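Local coordinates for HOBA (Helicobacter pylori, PDB 2UVP), which is required for initiation of DNA replication and increases the binding of the initiator DnaA to the oriC region, at residues Tyr39-Ala44 against Lys148-Leu153; Ser95-Asn100 against Ile124-Leu129; Pro116-Val121 against Lys130-Ser135. All coordinates share one frame; numbering follows the deposited sequence.

Contact 3 is the core contact: all five of its touching residues are buried. Contacts 1 and 2 are only partly buried, and each has an exposed residue at its margin. Contacts 1 and 3 reach the same parallel sheet, one at the edge strand 152-153 and the other at the central strand 116-121. Contacts 2 and 3 share helix 127-133, the first at its N-terminal end and the second further along. The chemistry follows the place. Contact 3 is apolar across its interface. Contact 2 adds an amide hydrogen bond to loop packing, and contact 1 pairs leucine packing with a salt bridge. Their centres lie 10 to 22 Å apart.

Contact 1: Tyr39-Ala44 against Lys148-Leu153; sequences YAKLIA and KEDCLL
L42 points from helix 39-51 toward segment 148-153. Its CD2 meets the peptide link between C151 and L152, 3.4 Å from C151 C. The other methyl, CD1, turns to D150 and lies 4.1 Å from D150 CB. The L42 and D150 side chains cross at about a right angle, and one leucine covers D150 and the C151-L152 peptide. L152 meets Y39 with its forked end. Both of its methyls reach Y39 CB, with CD1 at 3.9 Å. The Y39 ring leads away, because chi1 of 67° puts CG between the backbone N and the carbonyl carbon. The Y39 side chain also touches L171 of helix 161-180. This is helix-on-sheet packing in an alpha/beta fold with a parallel sheet. L152 belongs to the short edge strand 152-153 and is hydrogen-bonded through its backbone to L141 and L143 of strand 139-143. Helix 39-51 packs on the sheet here, and L42 also touches F140.

At the more exposed margin, K41 and D150 form a salt bridge, also at about a right angle. K41 NZ is 2.9 Å from D150 OD1 and sits above the carboxylate plane, 42° out of it. The K41 chain is extended up to CD, then bends at chi3 (67°). S38 OG makes a weak hydrogen bond to the same OD1. E149, next to D150, is a calcium ligand, as is E146.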
# COMPACT_ATOMS: atom_id res chain seq x y z
N TYR A 39 4.93 -16.27 -27.84
CA TYR A 39 4.54 -14.95 -27.35
C TYR A 39 3.57 -14.21 -28.28
O TYR A 39 2.71 -13.48 -27.79
CB TYR A 39 5.77 -14.08 -27.03
CG TYR A 39 6.59 -13.70 -28.25
CD1 TYR A 39 6.25 -12.58 -29.00
CD2 TYR A 39 7.69 -14.46 -28.65
CE1 TYR A 39 6.97 -12.21 -30.12
CE2 TYR A 39 8.43 -14.10 -29.77
CZ TYR A 39 8.05 -12.98 -30.50
OH TYR A 39 8.73 -12.57 -31.62
N ALA A 40 3.71 -14.38 -29.60
CA ALA A 40 2.79 -13.73 -30.55
C ALA A 40 1.37 -14.26 -30.34
O ALA A 40 0.42 -13.48 -30.23
CB ALA A 40 3.24 -13.95 -32.01
N LYS A 41 1.22 -15.58 -30.28
CA LYS A 41 -0.10 -16.18 -30.08
C LYS A 41 -0.71 -15.77 -28.73
O LYS A 41 -1.90 -15.43 -28.65
CB LYS A 41 -0.05 -17.70 -30.19
CG LYS A 41 -1.43 -18.35 -30.01
CD LYS A 41 -1.40 -19.87 -30.10
CE LYS A 41 -0.64 -20.51 -28.95
NZ LYS A 41 -0.70 -22.01 -29.02
N LEU A 42 0.12 -15.78 -27.69
CA LEU A 42 -0.35 -15.42 -26.34
C LEU A 42 -0.78 -13.96 -26.28
O LEU A 42 -1.80 -13.61 -25.65
CB LEU A 42 0.73 -15.72 -25.32
CG LEU A 42 0.89 -17.16 -24.80
CD1 LEU A 42 0.40 -18.21 -25.75
CD2 LEU A 42 2.32 -17.43 -24.42
N ILE A 43 0.01 -13.10 -26.93
CA ILE A 43 -0.36 -11.69 -27.03
C ILE A 43 -1.69 -11.52 -27.76
O ILE A 43 -2.57 -10.77 -27.32
CB ILE A 43 0.77 -10.85 -27.65
CG1 ILE A 43 1.97 -10.78 -26.69
CG2 ILE A 43 0.26 -9.44 -28.06
CD1 ILE A 43 3.19 -10.10 -27.26
N ALA A 44 -1.85 -12.23 -28.88
CA ALA A 44 -3.10 -12.12 -29.66
C ALA A 44 -4.30 -12.54 -28.81
O ALA A 44 -5.32 -11.84 -28.78
CB ALA A 44 -3.02 -12.96 -30.93
N LYS A 148 1.76 -25.50 -17.93
CA LYS A 148 0.44 -25.95 -18.30
C LYS A 148 0.38 -25.97 -19.82
O LYS A 148 0.96 -26.85 -20.46
CB LYS A 148 -0.55 -24.95 -17.68
CG LYS A 148 -2.06 -25.24 -17.73
CD LYS A 148 -2.82 -23.96 -17.28
CE LYS A 148 -4.33 -24.16 -17.22
NZ LYS A 148 -5.01 -23.94 -18.52
N GLU A 149 -0.32 -24.99 -20.40
CA GLU A 149 -0.34 -24.77 -21.84
C GLU A 149 0.88 -23.91 -22.21
O GLU A 149 1.74 -23.65 -21.37
CB GLU A 149 -1.63 -24.05 -22.26
CG GLU A 149 -2.92 -24.57 -21.60
CD GLU A 149 -3.31 -25.98 -22.04
OE1 GLU A 149 -2.79 -26.48 -23.06
OE2 GLU A 149 -4.16 -26.60 -21.34
N ASP A 150 0.95 -23.48 -23.47
CA ASP A 150 2.00 -22.56 -23.90
C ASP A 150 2.06 -21.38 -22.95
O ASP A 150 1.02 -20.80 -22.58
CB ASP A 150 1.74 -22.04 -25.32
CG ASP A 150 1.92 -23.11 -26.38
OD1 ASP A 150 1.71 -22.79 -27.58
OD2 ASP A 150 2.27 -24.26 -26.03
N CYS A 151 3.27 -21.04 -22.52
CA CYS A 151 3.48 -19.82 -21.76
C CYS A 151 4.59 -19.03 -22.43
O CYS A 151 5.27 -19.54 -23.33
CB CYS A 151 3.88 -20.14 -20.34
SG CYS A 151 5.54 -20.81 -20.23
N LEU A 152 4.76 -17.79 -22.01
CA LEU A 152 5.90 -17.00 -22.45
C LEU A 152 7.02 -17.35 -21.49
O LEU A 152 6.89 -17.19 -20.27
CB LEU A 152 5.51 -15.51 -22.42
CG LEU A 152 6.40 -14.30 -22.73
CD1 LEU A 152 7.58 -14.52 -23.66
CD2 LEU A 152 5.46 -13.20 -23.27
N LEU A 153 8.11 -17.86 -22.04
CA LEU A 153 9.21 -18.37 -21.22
C LEU A 153 10.30 -17.33 -21.03
O LEU A 153 10.74 -16.70 -22.00
CB LEU A 153 9.80 -19.60 -21.89
CG LEU A 153 9.11 -20.92 -21.55
CD1 LEU A 153 9.67 -22.04 -22.46
CD2 LEU A 153 9.28 -21.23 -20.07

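Contact 2: Ser95-Asn100 against Ile124-Leu129; sequences SFYPKN and IENEGL
N126 and P98 make the polar part of this contact. N126 ND2 donates to P98 O at 2.8 Å, and the bond is fairly straight at 166°. The acceptor lies close to the amide plane of N126, while the donor is tilted 26° from the P98 carbonyl plane. K99 O is also near, 3.1 Å from N126 ND2. The other end of the same amide serves the helix: N126 OD1 accepts from L129 N at 3.2 Å. N126 is thus the N-cap of helix 127-133. Its chi1 of 80° sets CG between the backbone N and the carbonyl carbon, and this position brings the amide between L129 N and P98 O. One side chain caps the helix and ties it to the 95-100 loop, which leads into helix 102-112.

The apolar part lies beside it. The P98 ring rests on the first turn of the helix, with CG 3.5 Å from L129 N and CB 3.8 Å from G128 C. P98 also packs on I132 one turn further on. Y97 crosses L129 obliquely, and its OH is 3.5 Å from L129 CD2. The Y97 ring has P98 CD over one face, toward the rim, and also meets the F91 ring.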
# COMPACT_ATOMS: atom_id res chain seq x y z
N SER A 95 -8.18 -9.44 -1.92
CA SER A 95 -8.52 -10.35 -0.84
C SER A 95 -8.67 -11.79 -1.35
O SER A 95 -8.77 -12.71 -0.55
CB SER A 95 -9.81 -9.87 -0.16
OG SER A 95 -9.67 -8.54 0.31
N PHE A 96 -8.68 -11.98 -2.67
CA PHE A 96 -8.88 -13.32 -3.25
C PHE A 96 -7.57 -14.00 -3.57
O PHE A 96 -7.56 -15.15 -3.99
CB PHE A 96 -9.73 -13.27 -4.52
CG PHE A 96 -10.90 -12.36 -4.40
CD1 PHE A 96 -11.59 -12.24 -3.20
CD2 PHE A 96 -11.30 -11.58 -5.48
CE1 PHE A 96 -12.69 -11.36 -3.08
CE2 PHE A 96 -12.39 -10.71 -5.38
CZ PHE A 96 -13.09 -10.61 -4.18
N TYR A 97 -6.46 -13.28 -3.41
CA TYR A 97 -5.17 -13.90 -3.65
C TYR A 97 -5.05 -15.11 -2.74
O TYR A 97 -5.30 -15.00 -1.54
CB TYR A 97 -4.04 -12.92 -3.39
CG TYR A 97 -2.71 -13.47 -3.84
CD1 TYR A 97 -2.23 -13.23 -5.13
CD2 TYR A 97 -1.94 -14.25 -2.98
CE1 TYR A 97 -0.98 -13.73 -5.54
CE2 TYR A 97 -0.71 -14.77 -3.38
CZ TYR A 97 -0.24 -14.50 -4.66
OH TYR A 97 0.98 -15.03 -5.05
N PRO A 98 -4.71 -16.28 -3.31
CA PRO A 98 -4.71 -17.52 -2.53
C PRO A 98 -3.45 -17.63 -1.70
O PRO A 98 -2.37 -17.92 -2.23
CB PRO A 98 -4.73 -18.60 -3.60
CG PRO A 98 -3.99 -17.97 -4.76
CD PRO A 98 -4.34 -16.51 -4.72
N LYS A 99 -3.57 -17.34 -0.42
CA LYS A 99 -2.56 -17.74 0.54
C LYS A 99 -2.85 -19.19 0.94
O LYS A 99 -1.95 -20.04 0.89
CB LYS A 99 -2.55 -16.79 1.73
CG LYS A 99 -1.67 -15.59 1.47
CD LYS A 99 -2.43 -14.28 1.57
CE LYS A 99 -1.61 -13.16 0.93
NZ LYS A 99 -2.41 -11.92 0.68
N ASN A 100 -4.10 -19.46 1.30
CA ASN A 100 -4.60 -20.83 1.49
C ASN A 100 -6.07 -20.79 1.92
O ASN A 100 -6.35 -20.19 2.96
CB ASN A 100 -3.78 -21.57 2.54
CG ASN A 100 -3.74 -23.06 2.31
OD1 ASN A 100 -3.90 -23.85 3.24
ND2 ASN A 100 -3.52 -23.47 1.05
N ILE A 124 6.08 -18.94 -9.17
CA ILE A 124 4.80 -19.23 -8.52
C ILE A 124 5.14 -19.65 -7.08
O ILE A 124 5.58 -20.78 -6.83
CB ILE A 124 4.01 -20.31 -9.28
CG1 ILE A 124 3.74 -19.84 -10.72
CG2 ILE A 124 2.70 -20.62 -8.54
CD1 ILE A 124 3.20 -20.88 -11.68
N GLU A 125 4.96 -18.72 -6.15
CA GLU A 125 5.57 -18.85 -4.82
C GLU A 125 4.74 -19.62 -3.79
O GLU A 125 5.21 -19.87 -2.68
CB GLU A 125 6.08 -17.48 -4.31
CG GLU A 125 7.30 -17.00 -5.16
CD GLU A 125 7.79 -15.60 -4.83
OE1 GLU A 125 6.98 -14.65 -4.88
OE2 GLU A 125 9.00 -15.43 -4.56
N ASN A 126 3.52 -20.01 -4.16
CA ASN A 126 2.78 -20.96 -3.32
C ASN A 126 1.83 -21.86 -4.10
O ASN A 126 1.47 -21.57 -5.25
CB ASN A 126 2.08 -20.26 -2.14
CG ASN A 126 0.78 -19.58 -2.53
OD1 ASN A 126 0.62 -19.11 -3.65
ND2 ASN A 126 -0.16 -19.51 -1.58
N GLU A 127 1.43 -22.96 -3.46
CA GLU A 127 0.63 -23.97 -4.14
C GLU A 127 -0.77 -23.49 -4.51
O GLU A 127 -1.35 -23.93 -5.50
CB GLU A 127 0.59 -25.25 -3.30
CG GLU A 127 1.89 -26.05 -3.35
CD GLU A 127 2.07 -26.77 -4.68
OE1 GLU A 127 1.05 -27.13 -5.31
OE2 GLU A 127 3.23 -26.98 -5.10
N GLY A 128 -1.33 -22.59 -3.70
CA GLY A 128 -2.64 -22.03 -3.98
C GLY A 128 -2.68 -21.26 -5.29
O GLY A 128 -3.62 -21.39 -6.08
N LEU A 129 -1.64 -20.46 -5.53
CA LEU A 129 -1.52 -19.75 -6.81
C LEU A 129 -1.34 -20.76 -7.94
O LEU A 129 -1.97 -20.64 -8.98
CB LEU A 129 -0.35 -18.75 -6.77
CG LEU A 129 -0.19 -17.88 -8.03
CD1 LEU A 129 -1.45 -17.03 -8.31
CD2 LEU A 129 1.05 -17.01 -7.90

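Contact 3: Pro116-Val121 against Lys130-Ser135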
# COMPACT_ATOMS: atom_id res chain seq x y z
N PRO A 116 -12.64 -13.13 -16.13
CA PRO A 116 -11.25 -12.84 -15.77
C PRO A 116 -10.23 -13.63 -16.58
O PRO A 116 -10.54 -14.72 -17.06
CB PRO A 116 -11.19 -13.28 -14.31
CG PRO A 116 -12.12 -14.50 -14.29
CD PRO A 116 -13.25 -14.11 -15.21
N MET A 117 -9.03 -13.08 -16.69
CA MET A 117 -7.88 -13.80 -17.22
C MET A 117 -6.73 -13.47 -16.28
O MET A 117 -6.57 -12.30 -15.90
CB MET A 117 -7.55 -13.35 -18.66
CG MET A 117 -6.19 -13.85 -19.14
SD MET A 117 -5.72 -13.29 -20.79
CE MET A 117 -6.66 -14.43 -21.81
N PHE A 118 -5.98 -14.49 -15.87
CA PHE A 118 -4.85 -14.30 -14.97
C PHE A 118 -3.61 -13.98 -15.75
O PHE A 118 -3.24 -14.73 -16.66
CB PHE A 118 -4.58 -15.55 -14.13
CG PHE A 118 -5.68 -15.88 -13.18
CD1 PHE A 118 -5.92 -15.09 -12.06
CD2 PHE A 118 -6.46 -17.00 -13.40
CE1 PHE A 118 -6.95 -15.41 -11.16
CE2 PHE A 118 -7.50 -17.34 -12.51
CZ PHE A 118 -7.74 -16.54 -11.39
N TRP A 119 -2.95 -12.88 -15.42
CA TRP A 119 -1.66 -12.55 -16.04
C TRP A 119 -0.64 -12.62 -14.94
O TRP A 119 -0.66 -11.79 -14.02
CB TRP A 119 -1.72 -11.15 -16.62
CG TRP A 119 -0.47 -10.64 -17.28
CD1 TRP A 119 0.78 -11.24 -17.35
CD2 TRP A 119 -0.35 -9.39 -17.96
NE1 TRP A 119 1.66 -10.42 -18.04
CE2 TRP A 119 0.99 -9.28 -18.41
CE3 TRP A 119 -1.24 -8.34 -18.21
CZ2 TRP A 119 1.44 -8.18 -19.13
CZ3 TRP A 119 -0.80 -7.25 -18.92
CH2 TRP A 119 0.54 -7.17 -19.39
N HIS A 120 0.24 -13.62 -14.99
CA HIS A 120 1.18 -13.78 -13.89
C HIS A 120 2.60 -13.68 -14.41
O HIS A 120 2.90 -14.23 -15.47
CB HIS A 120 0.99 -15.11 -13.15
CG HIS A 120 1.99 -15.33 -12.07
ND1 HIS A 120 1.92 -14.69 -10.84
CD2 HIS A 120 3.16 -16.02 -12.06
CE1 HIS A 120 2.97 -15.04 -10.11
NE2 HIS A 120 3.75 -15.81 -10.84
N VAL A 121 3.45 -13.00 -13.65
CA VAL A 121 4.86 -12.86 -14.01
C VAL A 121 5.78 -13.40 -12.94
O VAL A 121 5.79 -12.93 -11.80
CB VAL A 121 5.24 -11.38 -14.26
CG1 VAL A 121 6.70 -11.29 -14.73
CG2 VAL A 121 4.28 -10.78 -15.29
N LYS A 130 -0.48 -21.76 -7.73
CA LYS A 130 -0.26 -22.78 -8.75
C LYS A 130 -1.59 -23.41 -9.15
O LYS A 130 -1.89 -23.52 -10.33
CB LYS A 130 0.74 -23.84 -8.27
CG LYS A 130 1.13 -24.83 -9.35
CD LYS A 130 2.64 -25.02 -9.41
CE LYS A 130 3.11 -26.20 -8.58
NZ LYS A 130 4.30 -26.85 -9.21
N THR A 131 -2.39 -23.79 -8.16
CA THR A 131 -3.70 -24.39 -8.41
C THR A 131 -4.61 -23.48 -9.22
O THR A 131 -5.33 -23.94 -10.10
CB THR A 131 -4.36 -24.81 -7.07
OG1 THR A 131 -3.50 -25.73 -6.38
CG2 THR A 131 -5.71 -25.46 -7.29
N ILE A 132 -4.58 -22.18 -8.94
CA ILE A 132 -5.42 -21.22 -9.64
C ILE A 132 -4.98 -21.11 -11.11
O ILE A 132 -5.81 -21.13 -12.03
CB ILE A 132 -5.41 -19.86 -8.90
CG1 ILE A 132 -6.53 -19.85 -7.86
CG2 ILE A 132 -5.56 -18.69 -9.86
CD1 ILE A 132 -6.45 -18.73 -6.87
N LEU A 133 -3.67 -21.03 -11.31
CA LEU A 133 -3.13 -20.87 -12.65
C LEU A 133 -3.34 -22.14 -13.47
O LEU A 133 -3.46 -22.07 -14.69
CB LEU A 133 -1.66 -20.45 -12.58
CG LEU A 133 -1.42 -19.09 -11.90
CD1 LEU A 133 0.05 -18.77 -11.88
CD2 LEU A 133 -2.22 -17.97 -12.56
N LEU A 134 -3.40 -23.28 -12.79
CA LEU A 134 -3.71 -24.59 -13.39
C LEU A 134 -5.19 -24.74 -13.81
O LEU A 134 -5.54 -25.68 -14.54
CB LEU A 134 -3.35 -25.70 -12.41
CG LEU A 134 -2.20 -26.69 -12.65
CD1 LEU A 134 -1.18 -26.25 -13.70
CD2 LEU A 134 -1.51 -27.03 -11.34
N SER A 135 -6.03 -23.82 -13.34
CA SER A 135 -7.48 -23.91 -13.54
C SER A 135 -7.93 -23.66 -14.98
O SER A 135 -7.11 -23.45 -15.88
CB SER A 135 -8.20 -22.97 -12.57
OG SER A 135 -8.14 -21.62 -13.01
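The F118 ring carries I132 CG2 over one face. The methyl is 3.6 Å from the ring centroid and 21° off the normal, a CH-pi contact. It is offset toward the rim, where CZ is the nearest ring atom at 3.4 Å. The two side chains cross at about a right angle. L133 CD2 and S135 OG approach the same ring obliquely, and the F91 ring meets it with planes at about 45°. The second flat group is the H120 imidazole. L133 CD1 comes to it obliquely and lies 4.0 Å from H120 CG. The nitrogens of H120 are engaged elsewhere: ND1 bonds to S59 OG and NE2 to K123 O. These two bonds hold the ring's rotation.

The other L133 methyl, CD2, sits 3.7 Å from F118 CB, so L133 bridges F118 and H120.

S135 ends the segment with a local polar bond. S135 OG donates to I132 O at 2.6 Å, in the carbonyl plane, and S135 N donates to the same oxygen. I132 O therefore takes two donors. On the strand, F118 and H120 both point toward the helix, while W119 between them points away and meets F140, W142 and F172. The helix thus covers one face of strand 116-121. This is the packing of a beta-alpha-beta crossover, in which helix 127-133 links the parallel neighbours 116-121 and 139-143.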